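Mitochondrial enolase superfamily member 1 (Homo sapiens, PDB 4A35) catalyses the magnesium-dependent dehydration of L-fuconate to 2-keto-3-deoxy-L-fuconate, a step in the breakdown of L-fucose. Local coordinates at residues R6-F17 and D34-D45. Numbering follows the deposited sequence.
With EDO (1,2-ethanediol), chain D; EDO (1,2-ethanediol), chain F.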
loop_
_atom_site.group_PDB
_atom_site.type_symbol
_atom_site.label_atom_id
_atom_site.label_comp_id
_atom_site.label_asym_id
_atom_site.label_seq_id
_atom_site.Cartn_x
_atom_site.Cartn_y
_atom_site.Cartn_z
ATOM N N ARG A 6 -13.708 -5.066 29.788
ATOM C CA ARG A 6 -12.315 -4.968 29.375
ATOM C C ARG A 6 -12.059 -6.071 28.360
ATOM O O ARG A 6 -12.405 -7.221 28.613
ATOM C CB ARG A 6 -11.363 -5.081 30.581
ATOM C CG ARG A 6 -9.941 -4.670 30.194
ATOM C CD ARG A 6 -9.004 -4.506 31.378
ATOM N NE ARG A 6 -9.439 -3.451 32.303
ATOM C CZ ARG A 6 -8.906 -2.238 32.394
ATOM N NH1 ARG A 6 -7.947 -1.860 31.556
ATOM N NH2 ARG A 6 -9.350 -1.381 33.299
ATOM N N ILE A 7 -11.450 -5.724 27.212
ATOM C CA ILE A 7 -11.144 -6.721 26.190
ATOM C C ILE A 7 -10.058 -7.643 26.793
ATOM O O ILE A 7 -9.036 -7.155 27.238
ATOM C CB ILE A 7 -10.749 -6.052 24.853
ATOM C CG1 ILE A 7 -12.045 -5.459 24.231
ATOM C CG2 ILE A 7 -10.068 -7.081 23.919
ATOM C CD1 ILE A 7 -11.856 -4.342 23.414
ATOM N N SER A 8 -10.371 -8.933 26.945
ATOM C CA SER A 8 -9.519 -9.862 27.674
ATOM C C SER A 8 -8.816 -10.860 26.788
ATOM O O SER A 8 -7.746 -11.339 27.167
ATOM C CB SER A 8 -10.353 -10.608 28.717
ATOM O OG SER A 8 -11.474 -11.199 28.082
ATOM N N ARG A 9 -9.424 -11.227 25.641
ATOM C CA ARG A 9 -8.876 -12.218 24.706
ATOM C C ARG A 9 -9.072 -11.807 23.263
ATOM O O ARG A 9 -10.047 -11.138 22.920
ATOM C CB ARG A 9 -9.529 -13.614 24.890
ATOM C CG ARG A 9 -9.440 -14.244 26.285
ATOM C CD ARG A 9 -10.803 -14.739 26.742
ATOM N NE ARG A 9 -11.056 -14.449 28.159
ATOM C CZ ARG A 9 -12.259 -14.227 28.688
ATOM N NH1 ARG A 9 -13.344 -14.250 27.923
ATOM N NH2 ARG A 9 -12.383 -13.967 29.983
ATOM N N LEU A 10 -8.143 -12.236 22.419
ATOM C CA LEU A 10 -8.239 -12.050 20.974
ATOM C C LEU A 10 -7.742 -13.347 20.324
ATOM O O LEU A 10 -6.670 -13.854 20.683
ATOM C CB LEU A 10 -7.421 -10.837 20.482
ATOM C CG LEU A 10 -7.470 -10.535 18.946
ATOM C CD1 LEU A 10 -7.329 -9.049 18.673
ATOM C CD2 LEU A 10 -6.359 -11.336 18.134
ATOM N N SER A 11 -8.469 -13.820 19.345
ATOM C CA SER A 11 -8.038 -14.946 18.530
ATOM C C SER A 11 -8.155 -14.528 17.063
ATOM O O SER A 11 -9.012 -13.708 16.700
ATOM C CB SER A 11 -8.844 -16.216 18.840
ATOM O OG SER A 11 -10.149 -16.157 18.285
ATOM N N VAL A 12 -7.281 -15.076 16.235
ATOM C CA VAL A 12 -7.319 -14.822 14.803
ATOM C C VAL A 12 -6.954 -16.117 14.119
ATOM O O VAL A 12 -5.959 -16.753 14.493
ATOM C CB VAL A 12 -6.455 -13.607 14.338
ATOM C CG1 VAL A 12 -5.000 -13.665 14.893
ATOM C CG2 VAL A 12 -6.484 -13.469 12.823
ATOM N N ARG A 13 -7.765 -16.487 13.115
ATOM C CA ARG A 13 -7.609 -17.732 12.394
ATOM C C ARG A 13 -7.656 -17.508 10.894
ATOM O O ARG A 13 -8.367 -16.642 10.398
ATOM C CB ARG A 13 -8.694 -18.736 12.852
ATOM C CG ARG A 13 -8.483 -19.244 14.331
ATOM C CD ARG A 13 -9.689 -20.044 14.784
ATOM N NE ARG A 13 -10.811 -19.120 15.057
ATOM C CZ ARG A 13 -12.008 -19.475 15.498
ATOM N NH1 ARG A 13 -12.316 -20.771 15.656
ATOM N NH2 ARG A 13 -12.933 -18.542 15.741
ATOM N N ASP A 14 -6.895 -18.325 10.180
ATOM C CA ASP A 14 -6.757 -18.338 8.723
ATOM C C ASP A 14 -7.856 -19.264 8.189
ATOM O O ASP A 14 -7.777 -20.472 8.411
ATOM C CB ASP A 14 -5.332 -18.871 8.396
ATOM C CG ASP A 14 -4.933 -18.819 6.944
ATOM O OD1 ASP A 14 -5.849 -18.743 6.070
ATOM O OD2 ASP A 14 -3.702 -18.923 6.662
ATOM N N VAL A 15 -8.928 -18.700 7.557
ATOM C CA VAL A 15 -10.075 -19.481 7.062
ATOM C C VAL A 15 -10.092 -19.404 5.540
ATOM O O VAL A 15 -10.059 -18.306 5.004
ATOM C CB VAL A 15 -11.421 -18.989 7.682
ATOM C CG1 VAL A 15 -12.577 -19.914 7.322
ATOM C CG2 VAL A 15 -11.301 -18.855 9.200
ATOM N N ARG A 16 -10.104 -20.547 4.841
ATOM C CA ARG A 16 -10.027 -20.508 3.390
ATOM C C ARG A 16 -11.035 -21.402 2.762
ATOM O O ARG A 16 -11.234 -22.528 3.196
ATOM C CB ARG A 16 -8.596 -20.920 2.898
ATOM C CG ARG A 16 -7.467 -20.034 3.476
ATOM C CD ARG A 16 -6.112 -20.409 2.884
ATOM N NE ARG A 16 -5.055 -19.733 3.643
ATOM C CZ ARG A 16 -3.800 -19.589 3.235
ATOM N NH1 ARG A 16 -3.423 -20.049 2.044
ATOM N NH2 ARG A 16 -2.922 -18.965 3.997
ATOM N N PHE A 17 -11.729 -20.854 1.749
ATOM C CA PHE A 17 -12.713 -21.610 0.998
ATOM C C PHE A 17 -12.100 -21.948 -0.366
ATOM O O PHE A 17 -11.589 -21.066 -1.069
ATOM C CB PHE A 17 -14.076 -20.867 0.910
ATOM C CG PHE A 17 -14.658 -20.586 2.288
ATOM C CD1 PHE A 17 -15.470 -21.524 2.926
ATOM C CD2 PHE A 17 -14.344 -19.404 2.970
ATOM C CE1 PHE A 17 -15.956 -21.298 4.226
ATOM C CE2 PHE A 17 -14.830 -19.173 4.273
ATOM C CZ PHE A 17 -15.628 -20.123 4.893
ATOM N N ASP A 34 -9.141 -18.382 -4.100
ATOM C CA ASP A 34 -9.725 -19.174 -3.033
ATOM C C ASP A 34 -10.192 -18.135 -2.012
ATOM O O ASP A 34 -9.386 -17.624 -1.214
ATOM C CB ASP A 34 -8.689 -20.159 -2.442
ATOM C CG ASP A 34 -8.367 -21.303 -3.383
ATOM O OD1 ASP A 34 -9.300 -21.853 -3.968
ATOM O OD2 ASP A 34 -7.154 -21.655 -3.513
ATOM N N TYR A 35 -11.466 -17.775 -2.071
ATOM C CA TYR A 35 -12.034 -16.773 -1.167
ATOM C C TYR A 35 -11.728 -17.154 0.272
ATOM O O TYR A 35 -12.103 -18.235 0.756
ATOM C CB TYR A 35 -13.549 -16.687 -1.393
ATOM C CG TYR A 35 -13.976 -15.982 -2.661
ATOM C CD1 TYR A 35 -13.036 -15.544 -3.601
ATOM C CD2 TYR A 35 -15.322 -15.754 -2.931
ATOM C CE1 TYR A 35 -13.435 -14.886 -4.779
ATOM C CE2 TYR A 35 -15.726 -15.068 -4.084
ATOM C CZ TYR A 35 -14.775 -14.597 -4.979
ATOM O OH TYR A 35 -15.172 -13.942 -6.124
ATOM N N SER A 36 -11.081 -16.244 0.972
ATOM C CA SER A 36 -10.591 -16.495 2.322
ATOM C C SER A 36 -10.745 -15.291 3.235
ATOM O O SER A 36 -11.003 -14.163 2.771
ATOM C CB SER A 36 -9.104 -16.868 2.248
ATOM O OG SER A 36 -8.945 -18.033 1.461
ATOM N N ALA A 37 -10.491 -15.522 4.542
ATOM C CA ALA A 37 -10.539 -14.428 5.493
ATOM C C ALA A 37 -9.654 -14.681 6.691
ATOM O O ALA A 37 -9.453 -15.839 7.114
ATOM C CB ALA A 37 -11.998 -14.237 5.992
ATOM N N ALA A 38 -9.118 -13.590 7.245
ATOM C CA ALA A 38 -8.502 -13.632 8.586
ATOM C C ALA A 38 -9.691 -13.360 9.537
ATOM O O ALA A 38 -10.329 -12.294 9.441
ATOM C CB ALA A 38 -7.409 -12.565 8.710
ATOM N N TYR A 39 -10.083 -14.356 10.323
ATOM C CA TYR A 39 -11.277 -14.244 11.192
ATOM C C TYR A 39 -10.842 -13.972 12.597
ATOM O O TYR A 39 -10.129 -14.798 13.201
ATOM C CB TYR A 39 -12.100 -15.533 11.126
ATOM C CG TYR A 39 -13.369 -15.476 11.952
ATOM C CD1 TYR A 39 -14.358 -14.520 11.683
ATOM C CD2 TYR A 39 -13.615 -16.408 12.954
ATOM C CE1 TYR A 39 -15.547 -14.487 12.404
ATOM C CE2 TYR A 39 -14.794 -16.366 13.710
ATOM C CZ TYR A 39 -15.776 -15.423 13.401
ATOM O OH TYR A 39 -16.957 -15.375 14.105
ATOM N N VAL A 40 -11.281 -12.807 13.122
ATOM C CA VAL A 40 -10.927 -12.323 14.441
ATOM C C VAL A 40 -12.094 -12.457 15.411
ATOM O O VAL A 40 -13.210 -12.029 15.089
ATOM C CB VAL A 40 -10.472 -10.830 14.341
ATOM C CG1 VAL A 40 -10.141 -10.263 15.735
ATOM C CG2 VAL A 40 -9.286 -10.672 13.379
ATOM N N VAL A 41 -11.808 -12.925 16.632
ATOM C CA VAL A 41 -12.800 -12.957 17.703
ATOM C C VAL A 41 -12.193 -12.308 18.955
ATOM O O VAL A 41 -11.109 -12.685 19.422
ATOM C CB VAL A 41 -13.388 -14.360 17.985
ATOM C CG1 VAL A 41 -14.431 -14.329 19.122
ATOM C CG2 VAL A 41 -13.978 -14.972 16.719
ATOM N N ILE A 42 -12.900 -11.320 19.494
ATOM C CA ILE A 42 -12.451 -10.681 20.739
ATOM C C ILE A 42 -13.509 -10.936 21.797
ATOM O O ILE A 42 -14.724 -10.917 21.506
ATOM C CB ILE A 42 -12.104 -9.163 20.619
ATOM C CG1 ILE A 42 -13.357 -8.323 20.256
ATOM C CG2 ILE A 42 -10.910 -8.945 19.656
ATOM C CD1 ILE A 42 -13.093 -6.705 20.130
ATOM N N GLU A 43 -13.034 -11.110 23.034
ATOM C CA GLU A 43 -13.901 -11.346 24.169
ATOM C C GLU A 43 -13.639 -10.283 25.230
ATOM O O GLU A 43 -12.557 -9.671 25.259
ATOM C CB GLU A 43 -13.658 -12.764 24.745
ATOM C CG GLU A 43 -14.081 -13.894 23.820
ATOM C CD GLU A 43 -13.789 -15.300 24.307
ATOM O OE1 GLU A 43 -13.861 -15.533 25.534
ATOM O OE2 GLU A 43 -13.451 -16.162 23.464
ATOM N N THR A 44 -14.623 -10.067 26.098
ATOM C CA THR A 44 -14.467 -9.132 27.207
ATOM C C THR A 44 -14.549 -9.918 28.502
ATOM O O THR A 44 -14.956 -11.083 28.493
ATOM C CB THR A 44 -15.536 -8.027 27.198
ATOM O OG1 THR A 44 -16.777 -8.596 27.620
ATOM C CG2 THR A 44 -15.658 -7.292 25.851
ATOM N N ASP A 45 -14.310 -9.251 29.619
ATOM C CA ASP A 45 -14.468 -9.892 30.918
ATOM C C ASP A 45 -15.900 -9.621 31.486
ATOM O O ASP A 45 -16.121 -9.797 32.684
ATOM C CB ASP A 45 -13.386 -9.368 31.873
ATOM C CG ASP A 45 -13.443 -7.876 32.175
ATOM O OD1 ASP A 45 -14.309 -7.162 31.572
ATOM O OD2 ASP A 45 -12.614 -7.409 32.984
HETATM C C1 EDO D . -4.833 -22.897 0.099
HETATM O O1 EDO D . -4.913 -21.470 0.007
HETATM C C2 EDO D . -3.367 -23.410 -0.087
HETATM O O2 EDO D . -2.621 -22.576 -0.976
HETATM C C1 EDO F . -7.396 -25.089 -3.835
HETATM O O1 EDO F . -6.414 -24.080 -3.908
HETATM C C2 EDO F . -6.684 -26.406 -4.167
HETATM O O2 EDO F . -5.638 -26.577 -3.203
HETATM O O HOH W 1 -10.772 -16.265 15.512
#
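R9, S11, R13 and V15 form antiparallel hydrogen-bonded pairs with E43, V41, Y39 and A37, the strand axes running at 156°. A classic beta bulge sets S8 and R9 both against E43: S8 N reaches E43 O at 2.9 Å, while E43 N bonds R9 O. Beyond it, R6 N meets D45 OD1 from above the carboxylate plane. The R9 chain folds back, and NH1 reaches the anti side of E43 OE1 (2.8 Å) in a salt bridge, with S8 OG over one guanidinium face. On that same sheet face R13 lies alongside Y39, NH2 3.5 Å from CE2 at the ring edge; water 1 joins R13 NE, S11 OG and Y39 O. On the other face L10, V12, V40 and I42 make an apolar patch: L10 CD1 touches I42 CG2 (3.7 Å), and V12 CG2 meets V40 CG2. Farther along, R16 runs out straight past S36, R16 CG 3.2 Å from S36 OG, and grips D14 side-on, NE to OD1 at 2.7 Å and NH2 to OD2; NH2 is also salt-bridged to E64. A leucine in place of R16 would probably leave the buried D14 carboxylate, and E64, without this positive mate. Strand 36-44 is the middle of the three-stranded sheet of the enolase-type N-terminal domain, between 7-16 and 52-58, and starts just after Y35, a probable substrate-binding residue. Helix 63-73 packs against V12, D14 and S36; helix 421-427 covers R13, V15 and Y39, its E421 forming a salt bridge with R13.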